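Local coordinates for protein YecR (Salmonella typhimurium, PDB 7BGL) that is of unknown function but belongs to the YecR-like lipoproteins and packs against chains of other proteins in a 78-chain assembly, probably part of the flagellum, at residues Ser31-Leu36 with Leu94-Cys98; Gln74-Thr78 with Thr90-Leu94; Gln21-Ser25 with Arg35-Asn39. All coordinates share one frame; numbering follows the deposited sequence.

Contact 1 (Ser31-Leu36 with Leu94-Cys98)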
ATOM      1  N   SER C  31      -7.214  90.173 -40.446  1.00115.68           N
ATOM      2  CA  SER C  31      -7.495  89.503 -41.710  1.00115.68           C
ATOM      3  C   SER C  31      -8.202  90.435 -42.690  1.00115.68           C
ATOM      4  O   SER C  31      -8.448  90.029 -43.832  1.00115.68           O
ATOM      5  CB  SER C  31      -8.331  88.225 -41.537  1.00115.68           C
ATOM      6  OG  SER C  31      -9.651  88.531 -41.121  1.00115.68           O
ATOM      7  N   GLY C  32      -8.536  91.662 -42.292  1.00120.21           N
ATOM      8  CA  GLY C  32      -9.146  92.617 -43.196  1.00120.21           C
ATOM      9  C   GLY C  32     -10.432  92.123 -43.825  1.00120.21           C
ATOM     10  O   GLY C  32     -10.543  92.059 -45.054  1.00120.21           O
ATOM     11  N   ILE C  33     -11.413  91.770 -42.997  1.00117.50           N
ATOM     12  CA  ILE C  33     -12.648  91.149 -43.460  1.00117.50           C
ATOM     13  C   ILE C  33     -13.810  92.098 -43.206  1.00117.50           C
ATOM     14  O   ILE C  33     -13.991  92.586 -42.085  1.00117.50           O
ATOM     15  CB  ILE C  33     -12.895  89.793 -42.775  1.00117.50           C
ATOM     16  CG1 ILE C  33     -11.762  88.819 -43.103  1.00117.50           C
ATOM     17  CG2 ILE C  33     -14.234  89.216 -43.202  1.00117.50           C
ATOM     18  CD1 ILE C  33     -11.622  88.523 -44.579  1.00117.50           C
ATOM     19  N   VAL C  34     -14.605  92.346 -44.245  1.00118.19           N
ATOM     20  CA  VAL C  34     -15.809  93.162 -44.148  1.00118.19           C
ATOM     21  C   VAL C  34     -17.007  92.286 -44.480  1.00118.19           C
ATOM     22  O   VAL C  34     -16.997  91.555 -45.476  1.00118.19           O
ATOM     23  CB  VAL C  34     -15.749  94.385 -45.087  1.00118.19           C
ATOM     24  CG1 VAL C  34     -17.078  95.122 -45.081  1.00118.19           C
ATOM     25  CG2 VAL C  34     -14.616  95.312 -44.679  1.00118.19           C
ATOM     26  N   ARG C  35     -18.036  92.350 -43.641  1.00110.83           N
ATOM     27  CA  ARG C  35     -19.235  91.543 -43.817  1.00110.83           C
ATOM     28  C   ARG C  35     -20.453  92.451 -43.835  1.00110.83           C
ATOM     29  O   ARG C  35     -20.646  93.251 -42.914  1.00110.83           O
ATOM     30  CB  ARG C  35     -19.372  90.499 -42.703  1.00110.83           C
ATOM     31  CG  ARG C  35     -18.239  89.490 -42.652  1.00110.83           C
ATOM     32  CD  ARG C  35     -18.774  88.068 -42.644  1.00110.83           C
ATOM     33  NE  ARG C  35     -17.726  87.086 -42.889  1.00110.83           N
ATOM     34  CZ  ARG C  35     -16.940  86.580 -41.947  1.00110.83           C
ATOM     35  NH1 ARG C  35     -17.056  86.944 -40.681  1.00110.83           N
ATOM     36  NH2 ARG C  35     -16.016  85.685 -42.285  1.00110.83           N
ATOM     37  N   LEU C  36     -21.269  92.317 -44.877  1.00117.69           N
ATOM     38  CA  LEU C  36     -22.523  93.040 -45.006  1.00117.69           C
ATOM     39  C   LEU C  36     -23.674  92.045 -44.971  1.00117.69           C
ATOM     40  O   LEU C  36     -23.520  90.889 -45.365  1.00117.69           O
ATOM     41  CB  LEU C  36     -22.571  93.852 -46.305  1.00117.69           C
ATOM     42  CG  LEU C  36     -21.263  94.511 -46.746  1.00117.69           C
ATOM     43  CD1 LEU C  36     -21.435  95.197 -48.092  1.00117.69           C
ATOM     44  CD2 LEU C  36     -20.776  95.495 -45.697  1.00117.69           C
ATOM     45  N   LEU C  94     -22.646  89.000 -47.337  1.00116.44           N
ATOM     46  CA  LEU C  94     -21.658  89.233 -48.384  1.00116.44           C
ATOM     47  C   LEU C  94     -20.328  89.541 -47.715  1.00116.44           C
ATOM     48  O   LEU C  94     -20.257  90.422 -46.850  1.00116.44           O
ATOM     49  CB  LEU C  94     -22.083  90.382 -49.302  1.00116.44           C
ATOM     50  CG  LEU C  94     -23.342  90.154 -50.139  1.00116.44           C
ATOM     51  CD1 LEU C  94     -23.708  91.410 -50.913  1.00116.44           C
ATOM     52  CD2 LEU C  94     -23.156  88.974 -51.080  1.00116.44           C
ATOM     53  N   SER C  95     -19.284  88.823 -48.112  1.00118.07           N
ATOM     54  CA  SER C  95     -17.964  88.962 -47.515  1.00118.07           C
ATOM     55  C   SER C  95     -17.004  89.617 -48.499  1.00118.07           C
ATOM     56  O   SER C  95     -17.072  89.373 -49.707  1.00118.07           O
ATOM     57  CB  SER C  95     -17.415  87.601 -47.081  1.00118.07           C
ATOM     58  OG  SER C  95     -17.405  86.687 -48.163  1.00118.07           O
ATOM     59  N   TRP C  96     -16.118  90.459 -47.973  1.00122.77           N
ATOM     60  CA  TRP C  96     -15.117  91.154 -48.765  1.00122.77           C
ATOM     61  C   TRP C  96     -13.789  91.112 -48.026  1.00122.77           C
ATOM     62  O   TRP C  96     -13.747  91.252 -46.800  1.00122.77           O
ATOM     63  CB  TRP C  96     -15.520  92.610 -49.036  1.00122.77           C
ATOM     64  CG  TRP C  96     -16.916  92.769 -49.561  1.00122.77           C
ATOM     65  CD1 TRP C  96     -18.078  92.621 -48.861  1.00122.77           C
ATOM     66  CD2 TRP C  96     -17.295  93.104 -50.901  1.00122.77           C
ATOM     67  NE1 TRP C  96     -19.157  92.845 -49.682  1.00122.77           N
ATOM     68  CE2 TRP C  96     -18.702  93.143 -50.940  1.00122.77           C
ATOM     69  CE3 TRP C  96     -16.580  93.377 -52.071  1.00122.77           C
ATOM     70  CZ2 TRP C  96     -19.409  93.442 -52.102  1.00122.77           C
ATOM     71  CZ3 TRP C  96     -17.283  93.675 -53.223  1.00122.77           C
ATOM     72  CH2 TRP C  96     -18.682  93.703 -53.230  1.00122.77           C
ATOM     73  N   GLN C  97     -12.709  90.918 -48.775  1.00123.01           N
ATOM     74  CA  GLN C  97     -11.359  90.867 -48.226  1.00123.01           C
ATOM     75  C   GLN C  97     -10.611  92.110 -48.690  1.00123.01           C
ATOM     76  O   GLN C  97     -10.209  92.200 -49.855  1.00123.01           O
ATOM     77  CB  GLN C  97     -10.640  89.592 -48.662  1.00123.01           C
ATOM     78  CG  GLN C  97      -9.305  89.362 -47.977  1.00123.01           C
ATOM     79  CD  GLN C  97      -8.128  89.606 -48.900  1.00123.01           C
ATOM     80  OE1 GLN C  97      -8.245  89.482 -50.119  1.00123.01           O
ATOM     81  NE2 GLN C  97      -6.985  89.953 -48.322  1.00123.01           N
ATOM     82  N   CYS C  98     -10.429  93.066 -47.783  1.00128.61           N
ATOM     83  CA  CYS C  98      -9.732  94.294 -48.133  1.00128.61           C
ATOM     84  C   CYS C  98      -8.281  93.996 -48.493  1.00128.61           C
ATOM     85  O   CYS C  98      -7.616  93.183 -47.845  1.00128.61           O
ATOM     86  CB  CYS C  98      -9.794  95.292 -46.978  1.00128.61           C
ATOM     87  SG  CYS C  98     -11.455  95.659 -46.363  1.00128.61           S
TER
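The Trp96 indole turns its five-membered-ring edge to the opposite strand: Val34 O lies in the ring plane, 3.7 Å from Trp96 CD1. With CG beside the Trp96 backbone N, the ring, turned further about its second torsion, presents this edge to the carbonyl that the same N bonds. Leu36 approaches the pyrrole end obliquely, with its CD1 branch 3.6 Å from Trp96 NE1, while His54, from the helix 52-63, meets the indole with its own ring at about 35°. The other flat group, the Arg35 guanidinium, has Ile33 CG2 over one face, 3.9 Å above the plane, and Ser95 CB at an edge; its NH2 bonds to the backbone of a chain of another protein.

Between these groups, which stand on opposite faces of the sheet, the strands run antiparallel, 160° between their directions. Val34 and Trp96 exchange a pair of backbone bonds, as do Leu36 and Leu94, and Val34 N to Trp96 O (2.9 Å) is nearly straight at 175°. A fifth bond, Cys98 N to Gly32 O, also of 2.9 Å, carries the ladder past the strand ends. There Gly32 and Ile33 both face Ser28 in a G1 beta bulge, with Gly32 at positive phi. Val34 CG2 rests 3.6 Å from Cys98 SG, the sulfur bonded to Cys61.

The chemistry thus divides between two surfaces. Val34, Leu36 and Trp96 form a largely apolar side, Leu36 and Trp96 packing on the helix, to which the disulfide joins the end of the sheet covalently; Ile33, Arg35, Ser95 and Gln97 form a mixed side that meets other proteins.

Contact 2 (Gln74-Thr78 with Thr90-Leu94)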
ATOM      1  N   GLN C  74     -19.334  84.055 -52.088  1.00105.89           N
ATOM      2  CA  GLN C  74     -20.703  83.836 -52.522  1.00105.89           C
ATOM      3  C   GLN C  74     -21.656  84.173 -51.387  1.00105.89           C
ATOM      4  O   GLN C  74     -21.306  84.021 -50.211  1.00105.89           O
ATOM      5  CB  GLN C  74     -20.915  82.378 -52.957  1.00105.89           C
ATOM      6  CG  GLN C  74     -22.191  82.128 -53.738  1.00105.89           C
ATOM      7  CD  GLN C  74     -22.507  80.651 -53.873  1.00105.89           C
ATOM      8  OE1 GLN C  74     -21.860  79.807 -53.254  1.00105.89           O
ATOM      9  NE2 GLN C  74     -23.508  80.332 -54.685  1.00105.89           N
ATOM     10  N   PRO C  75     -22.865  84.634 -51.704  1.00107.10           N
ATOM     11  CA  PRO C  75     -23.819  84.978 -50.644  1.00107.10           C
ATOM     12  C   PRO C  75     -24.147  83.771 -49.776  1.00107.10           C
ATOM     13  O   PRO C  75     -24.246  82.642 -50.259  1.00107.10           O
ATOM     14  CB  PRO C  75     -25.050  85.471 -51.415  1.00107.10           C
ATOM     15  CG  PRO C  75     -24.873  84.958 -52.811  1.00107.10           C
ATOM     16  CD  PRO C  75     -23.398  84.924 -53.045  1.00107.10           C
ATOM     17  N   VAL C  76     -24.316  84.025 -48.482  1.00104.78           N
ATOM     18  CA  VAL C  76     -24.652  82.999 -47.503  1.00104.78           C
ATOM     19  C   VAL C  76     -25.980  83.369 -46.860  1.00104.78           C
ATOM     20  O   VAL C  76     -26.142  84.487 -46.357  1.00104.78           O
ATOM     21  CB  VAL C  76     -23.554  82.848 -46.436  1.00104.78           C
ATOM     22  CG1 VAL C  76     -24.008  81.895 -45.346  1.00104.78           C
ATOM     23  CG2 VAL C  76     -22.260  82.361 -47.071  1.00104.78           C
ATOM     24  N   GLY C  77     -26.925  82.432 -46.874  1.00104.76           N
ATOM     25  CA  GLY C  77     -28.236  82.677 -46.306  1.00104.76           C
ATOM     26  C   GLY C  77     -28.571  81.771 -45.141  1.00104.76           C
ATOM     27  O   GLY C  77     -28.687  80.554 -45.305  1.00104.76           O
ATOM     28  N   THR C  78     -28.730  82.355 -43.955  1.00 99.96           N
ATOM     29  CA  THR C  78     -29.095  81.621 -42.752  1.00 99.96           C
ATOM     30  C   THR C  78     -30.368  82.218 -42.172  1.00 99.96           C
ATOM     31  O   THR C  78     -30.478  83.441 -42.036  1.00 99.96           O
ATOM     32  CB  THR C  78     -27.972  81.660 -41.711  1.00 99.96           C
ATOM     33  OG1 THR C  78     -27.767  83.011 -41.278  1.00 99.96           O
ATOM     34  CG2 THR C  78     -26.678  81.119 -42.303  1.00 99.96           C
ATOM     35  N   THR C  90     -34.809  85.455 -43.705  1.00110.66           N
ATOM     36  CA  THR C  90     -33.527  84.854 -44.047  1.00110.66           C
ATOM     37  C   THR C  90     -32.479  85.949 -44.160  1.00110.66           C
ATOM     38  O   THR C  90     -32.706  86.964 -44.825  1.00110.66           O
ATOM     39  CB  THR C  90     -33.610  84.067 -45.360  1.00110.66           C
ATOM     40  OG1 THR C  90     -34.579  83.020 -45.230  1.00110.66           O
ATOM     41  CG2 THR C  90     -32.259  83.462 -45.702  1.00110.66           C
ATOM     42  N   ARG C  91     -31.336  85.744 -43.512  1.00110.10           N
ATOM     43  CA  ARG C  91     -30.234  86.695 -43.572  1.00110.10           C
ATOM     44  C   ARG C  91     -29.216  86.235 -44.606  1.00110.10           C
ATOM     45  O   ARG C  91     -28.742  85.095 -44.556  1.00110.10           O
ATOM     46  CB  ARG C  91     -29.568  86.839 -42.203  1.00110.10           C
ATOM     47  CG  ARG C  91     -30.431  87.528 -41.161  1.00110.10           C
ATOM     48  CD  ARG C  91     -30.397  89.036 -41.331  1.00110.10           C
ATOM     49  NE  ARG C  91     -31.209  89.715 -40.329  1.00110.10           N
ATOM     50  CZ  ARG C  91     -30.826  89.932 -39.078  1.00110.10           C
ATOM     51  NH1 ARG C  91     -29.644  89.536 -38.639  1.00110.10           N
ATOM     52  NH2 ARG C  91     -31.652  90.564 -38.248  1.00110.10           N
ATOM     53  N   PHE C  92     -28.882  87.122 -45.540  1.00113.40           N
ATOM     54  CA  PHE C  92     -27.892  86.846 -46.570  1.00113.40           C
ATOM     55  C   PHE C  92     -26.677  87.730 -46.333  1.00113.40           C
ATOM     56  O   PHE C  92     -26.814  88.946 -46.156  1.00113.40           O
ATOM     57  CB  PHE C  92     -28.467  87.082 -47.968  1.00113.40           C
ATOM     58  CG  PHE C  92     -29.458  86.040 -48.399  1.00113.40           C
ATOM     59  CD1 PHE C  92     -30.805  86.193 -48.125  1.00113.40           C
ATOM     60  CD2 PHE C  92     -29.041  84.907 -49.074  1.00113.40           C
ATOM     61  CE1 PHE C  92     -31.719  85.235 -48.519  1.00113.40           C
ATOM     62  CE2 PHE C  92     -29.949  83.945 -49.470  1.00113.40           C
ATOM     63  CZ  PHE C  92     -31.291  84.110 -49.192  1.00113.40           C
ATOM     64  N   THR C  93     -25.497  87.116 -46.333  1.00112.56           N
ATOM     65  CA  THR C  93     -24.253  87.793 -46.006  1.00112.56           C
ATOM     66  C   THR C  93     -23.344  87.872 -47.224  1.00112.56           C
ATOM     67  O   THR C  93     -23.277  86.947 -48.038  1.00112.56           O
ATOM     68  CB  THR C  93     -23.520  87.077 -44.867  1.00112.56           C
ATOM     69  OG1 THR C  93     -23.012  85.823 -45.337  1.00112.56           O
ATOM     70  CG2 THR C  93     -24.461  86.830 -43.698  1.00112.56           C
ATOM     71  N   LEU C  94     -22.646  89.000 -47.337  1.00116.44           N
ATOM     72  CA  LEU C  94     -21.658  89.233 -48.384  1.00116.44           C
ATOM     73  C   LEU C  94     -20.328  89.541 -47.715  1.00116.44           C
ATOM     74  O   LEU C  94     -20.257  90.422 -46.850  1.00116.44           O
ATOM     75  CB  LEU C  94     -22.083  90.382 -49.302  1.00116.44           C
ATOM     76  CG  LEU C  94     -23.342  90.154 -50.139  1.00116.44           C
ATOM     77  CD1 LEU C  94     -23.708  91.410 -50.913  1.00116.44           C
ATOM     78  CD2 LEU C  94     -23.156  88.974 -51.080  1.00116.44           C
TER
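Four backbone hydrogen bonds join Val76 to Thr93 and Thr78 to Arg91, each pair exchanging two. The bond from Thr93 N to Val76 O is the shortest at 2.7 Å, whereas its companion from Val76 N to Thr93 O is longer, 3.1 Å, and lies in the carbonyl plane on a lone pair. Arg91 N reaches Thr78 O differently, from 40° out of the plane of that carbonyl. Weaker CA-H...O contacts fill the steps between, among them Gly77 CA to Arg91 O at 3.0 Å and Pro75 CA to Thr93 O at 3.3 Å.

One CH-pi interaction belongs to Gly77 and Phe92, which form a non-hydrogen-bonded pair. Gly77 CA sits over a face of the phenyl ring, 4.1 Å from its centroid, and its nearest ring atom is Phe92 CD2. With no side chain on Gly77, the ring can lean across the neighbouring strand.

Side-chain packing is concentrated toward the Pro75 end. On the face shared by Val76 and Thr93, the hydroxyl OG1 of Thr93 comes 3.2 Å from Val76 CB, a tight approach; the first torsion of Thr93, 70°, places OG1 between the Thr93 backbone N and carbonyl carbon. Val76 and Thr93 also touch a chain of another protein. Where the strand gives way to loop, Pro75 CB meets the CD2 branch of Leu94 at 4.0 Å, and both residues lean on Tyr38 of the strand 33-41.

Strands 76-82 and 87-97 follow one another in the chain and pair antiparallel, with 155° between the segments, which makes them a beta hairpin, 76-82 lying at the margin of the chain's four-stranded sheet.

Contact 3 (Gln21-Ser25 with Arg35-Asn39)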
ATOM      1  N   GLN C  21     -31.672  97.537 -49.674  1.00128.69           N
ATOM      2  CA  GLN C  21     -31.123  97.976 -48.391  1.00128.69           C
ATOM      3  C   GLN C  21     -30.236  96.897 -47.760  1.00128.69           C
ATOM      4  O   GLN C  21     -30.526  96.343 -46.696  1.00128.69           O
ATOM      5  CB  GLN C  21     -32.253  98.388 -47.439  1.00128.69           C
ATOM      6  CG  GLN C  21     -33.244  99.366 -48.048  1.00128.69           C
ATOM      7  CD  GLN C  21     -34.547  98.702 -48.448  1.00128.69           C
ATOM      8  OE1 GLN C  21     -34.974  97.725 -47.832  1.00128.69           O
ATOM      9  NE2 GLN C  21     -35.186  99.229 -49.486  1.00128.69           N
ATOM     10  N   ALA C  22     -29.137  96.615 -48.453  1.00124.76           N
ATOM     11  CA  ALA C  22     -28.084  95.756 -47.927  1.00124.76           C
ATOM     12  C   ALA C  22     -27.077  96.616 -47.171  1.00124.76           C
ATOM     13  O   ALA C  22     -26.427  97.484 -47.765  1.00124.76           O
ATOM     14  CB  ALA C  22     -27.398  94.982 -49.053  1.00124.76           C
ATOM     15  N   GLN C  23     -26.948  96.376 -45.869  1.00122.45           N
ATOM     16  CA  GLN C  23     -26.124  97.194 -44.989  1.00122.45           C
ATOM     17  C   GLN C  23     -24.897  96.413 -44.526  1.00122.45           C
ATOM     18  O   GLN C  23     -24.703  95.242 -44.867  1.00122.45           O
ATOM     19  CB  GLN C  23     -26.943  97.683 -43.792  1.00122.45           C
ATOM     20  CG  GLN C  23     -28.283  98.296 -44.163  1.00122.45           C
ATOM     21  CD  GLN C  23     -29.422  97.299 -44.085  1.00122.45           C
ATOM     22  OE1 GLN C  23     -29.284  96.228 -43.495  1.00122.45           O
ATOM     23  NE2 GLN C  23     -30.556  97.647 -44.681  1.00122.45           N
ATOM     24  N   VAL C  24     -24.062  97.083 -43.731  1.00119.85           N
ATOM     25  CA  VAL C  24     -22.833  96.508 -43.196  1.00119.85           C
ATOM     26  C   VAL C  24     -23.118  95.908 -41.827  1.00119.85           C
ATOM     27  O   VAL C  24     -23.989  96.379 -41.087  1.00119.85           O
ATOM     28  CB  VAL C  24     -21.715  97.569 -43.122  1.00119.85           C
ATOM     29  CG1 VAL C  24     -20.393  96.922 -42.739  1.00119.85           C
ATOM     30  CG2 VAL C  24     -21.597  98.313 -44.443  1.00119.85           C
ATOM     31  N   SER C  25     -22.376  94.855 -41.483  1.00117.26           N
ATOM     32  CA  SER C  25     -22.550  94.182 -40.201  1.00117.26           C
ATOM     33  C   SER C  25     -21.252  93.870 -39.469  1.00117.26           C
ATOM     34  O   SER C  25     -21.308  93.579 -38.269  1.00117.26           O
ATOM     35  CB  SER C  25     -23.329  92.871 -40.386  1.00117.26           C
ATOM     36  OG  SER C  25     -22.770  92.089 -41.427  1.00117.26           O
ATOM     37  N   ARG C  35     -18.036  92.350 -43.641  1.00110.83           N
ATOM     38  CA  ARG C  35     -19.235  91.543 -43.817  1.00110.83           C
ATOM     39  C   ARG C  35     -20.453  92.451 -43.835  1.00110.83           C
ATOM     40  O   ARG C  35     -20.646  93.251 -42.914  1.00110.83           O
ATOM     41  CB  ARG C  35     -19.372  90.499 -42.703  1.00110.83           C
ATOM     42  CG  ARG C  35     -18.239  89.490 -42.652  1.00110.83           C
ATOM     43  CD  ARG C  35     -18.774  88.068 -42.644  1.00110.83           C
ATOM     44  NE  ARG C  35     -17.726  87.086 -42.889  1.00110.83           N
ATOM     45  CZ  ARG C  35     -16.940  86.580 -41.947  1.00110.83           C
ATOM     46  NH1 ARG C  35     -17.056  86.944 -40.681  1.00110.83           N
ATOM     47  NH2 ARG C  35     -16.016  85.685 -42.285  1.00110.83           N
ATOM     48  N   LEU C  36     -21.269  92.317 -44.877  1.00117.69           N
ATOM     49  CA  LEU C  36     -22.523  93.040 -45.006  1.00117.69           C
ATOM     50  C   LEU C  36     -23.674  92.045 -44.971  1.00117.69           C
ATOM     51  O   LEU C  36     -23.520  90.889 -45.365  1.00117.69           O
ATOM     52  CB  LEU C  36     -22.571  93.852 -46.305  1.00117.69           C
ATOM     53  CG  LEU C  36     -21.263  94.511 -46.746  1.00117.69           C
ATOM     54  CD1 LEU C  36     -21.435  95.197 -48.092  1.00117.69           C
ATOM     55  CD2 LEU C  36     -20.776  95.495 -45.697  1.00117.69           C
ATOM     56  N   THR C  37     -24.829  92.496 -44.490  1.00118.85           N
ATOM     57  CA  THR C  37     -25.988  91.628 -44.351  1.00118.85           C
ATOM     58  C   THR C  37     -27.226  92.303 -44.920  1.00118.85           C
ATOM     59  O   THR C  37     -27.380  93.525 -44.844  1.00118.85           O
ATOM     60  CB  THR C  37     -26.239  91.252 -42.884  1.00118.85           C
ATOM     61  OG1 THR C  37     -26.434  92.443 -42.110  1.00118.85           O
ATOM     62  CG2 THR C  37     -25.059  90.476 -42.323  1.00118.85           C
ATOM     63  N   TYR C  38     -28.110  91.489 -45.494  1.00117.72           N
ATOM     64  CA  TYR C  38     -29.415  91.958 -45.935  1.00117.72           C
ATOM     65  C   TYR C  38     -30.458  90.891 -45.632  1.00117.72           C
ATOM     66  O   TYR C  38     -30.133  89.733 -45.357  1.00117.72           O
ATOM     67  CB  TYR C  38     -29.424  92.336 -47.425  1.00117.72           C
ATOM     68  CG  TYR C  38     -28.900  91.279 -48.369  1.00117.72           C
ATOM     69  CD1 TYR C  38     -27.537  91.121 -48.578  1.00117.72           C
ATOM     70  CD2 TYR C  38     -29.769  90.458 -49.075  1.00117.72           C
ATOM     71  CE1 TYR C  38     -27.053  90.163 -49.447  1.00117.72           C
ATOM     72  CE2 TYR C  38     -29.295  89.498 -49.947  1.00117.72           C
ATOM     73  CZ  TYR C  38     -27.937  89.355 -50.131  1.00117.72           C
ATOM     74  OH  TYR C  38     -27.460  88.399 -50.997  1.00117.72           O
ATOM     75  N   ASN C  39     -31.723  91.303 -45.662  1.00116.19           N
ATOM     76  CA  ASN C  39     -32.830  90.471 -45.219  1.00116.19           C
ATOM     77  C   ASN C  39     -33.703  90.050 -46.394  1.00116.19           C
ATOM     78  O   ASN C  39     -33.810  90.757 -47.400  1.00116.19           O
ATOM     79  CB  ASN C  39     -33.686  91.207 -44.184  1.00116.19           C
ATOM     80  CG  ASN C  39     -32.882  91.669 -42.986  1.00116.19           C
ATOM     81  OD1 ASN C  39     -31.780  91.181 -42.739  1.00116.19           O
ATOM     82  ND2 ASN C  39     -33.431  92.616 -42.236  1.00116.19           N
TER
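The first beta hairpin of the sheet, strands 23-28 and 33-41, is joined here by Gln23-Ser25 and Thr37-Arg35. The segments are strongly twisted against each other, with 124° between their directions.

Gln23 and Thr37 form the hydrogen-bonded pair. Thr37 N donates to Gln23 O at 2.8 Å, and Gln23 N returns a bond of 3.1 Å to Thr37 O. Two residues along each strand, Arg35 O is met twice by Ser25, by its backbone N at 2.8 Å and, more weakly, by its hydroxyl OG. The hydroxyl is brought there by a first torsion of 50°, which swings OG back over the Ser25 backbone, next to the N that bonds the same oxygen. Alongside, Ser25 CB lies 3.5 Å from the methyl CG2 of Thr37.

Apolar groups gather beside this ladder. Ala22 CB packs on Tyr38 CB at 3.7 Å and lies obliquely to the ring, 3.9 Å from Tyr38 CD1. The Tyr38 ring itself leads away from this strand, over Leu94 and Pro75. Val24 and Leu36 are opposite one another in a non-hydrogen-bonded pair whose side chains diverge in direction. Both branches of the Val24 isopropyl group nevertheless meet the CD2 branch of Leu36, although the modelled spacing is too short to be trusted. Val24 and Leu36 also share Thr56 of the helix 52-63, so this apolar side of the hairpin lies under that helix.

Two consecutive antiparallel strands, the first outermost within the chain, thus form the edge hairpin of a twisted antiparallel sheet with a helix packed on one face.

The three contacts are successive joints of one antiparallel sheet, whose strands run in the order 23-28, 33-41, 87-97, 76-82. Contact 1 ties the two central strands; contact 3 adds the outer strand on one side and contact 2 that on the other. Contacts 1 and 3 share Arg35 and Leu36, while contacts 1 and 2 share Leu94. Their centres lie close, about 9 Å between contacts 2 and 3 and 12 to 13 Å from either to contact 1. Contacts 2 and 3 also meet directly, where Phe92 N stands 2.9 Å from Tyr38 O, a probable hydrogen bond, and Leu94 CG packs 3.8 Å from Tyr38 CE1.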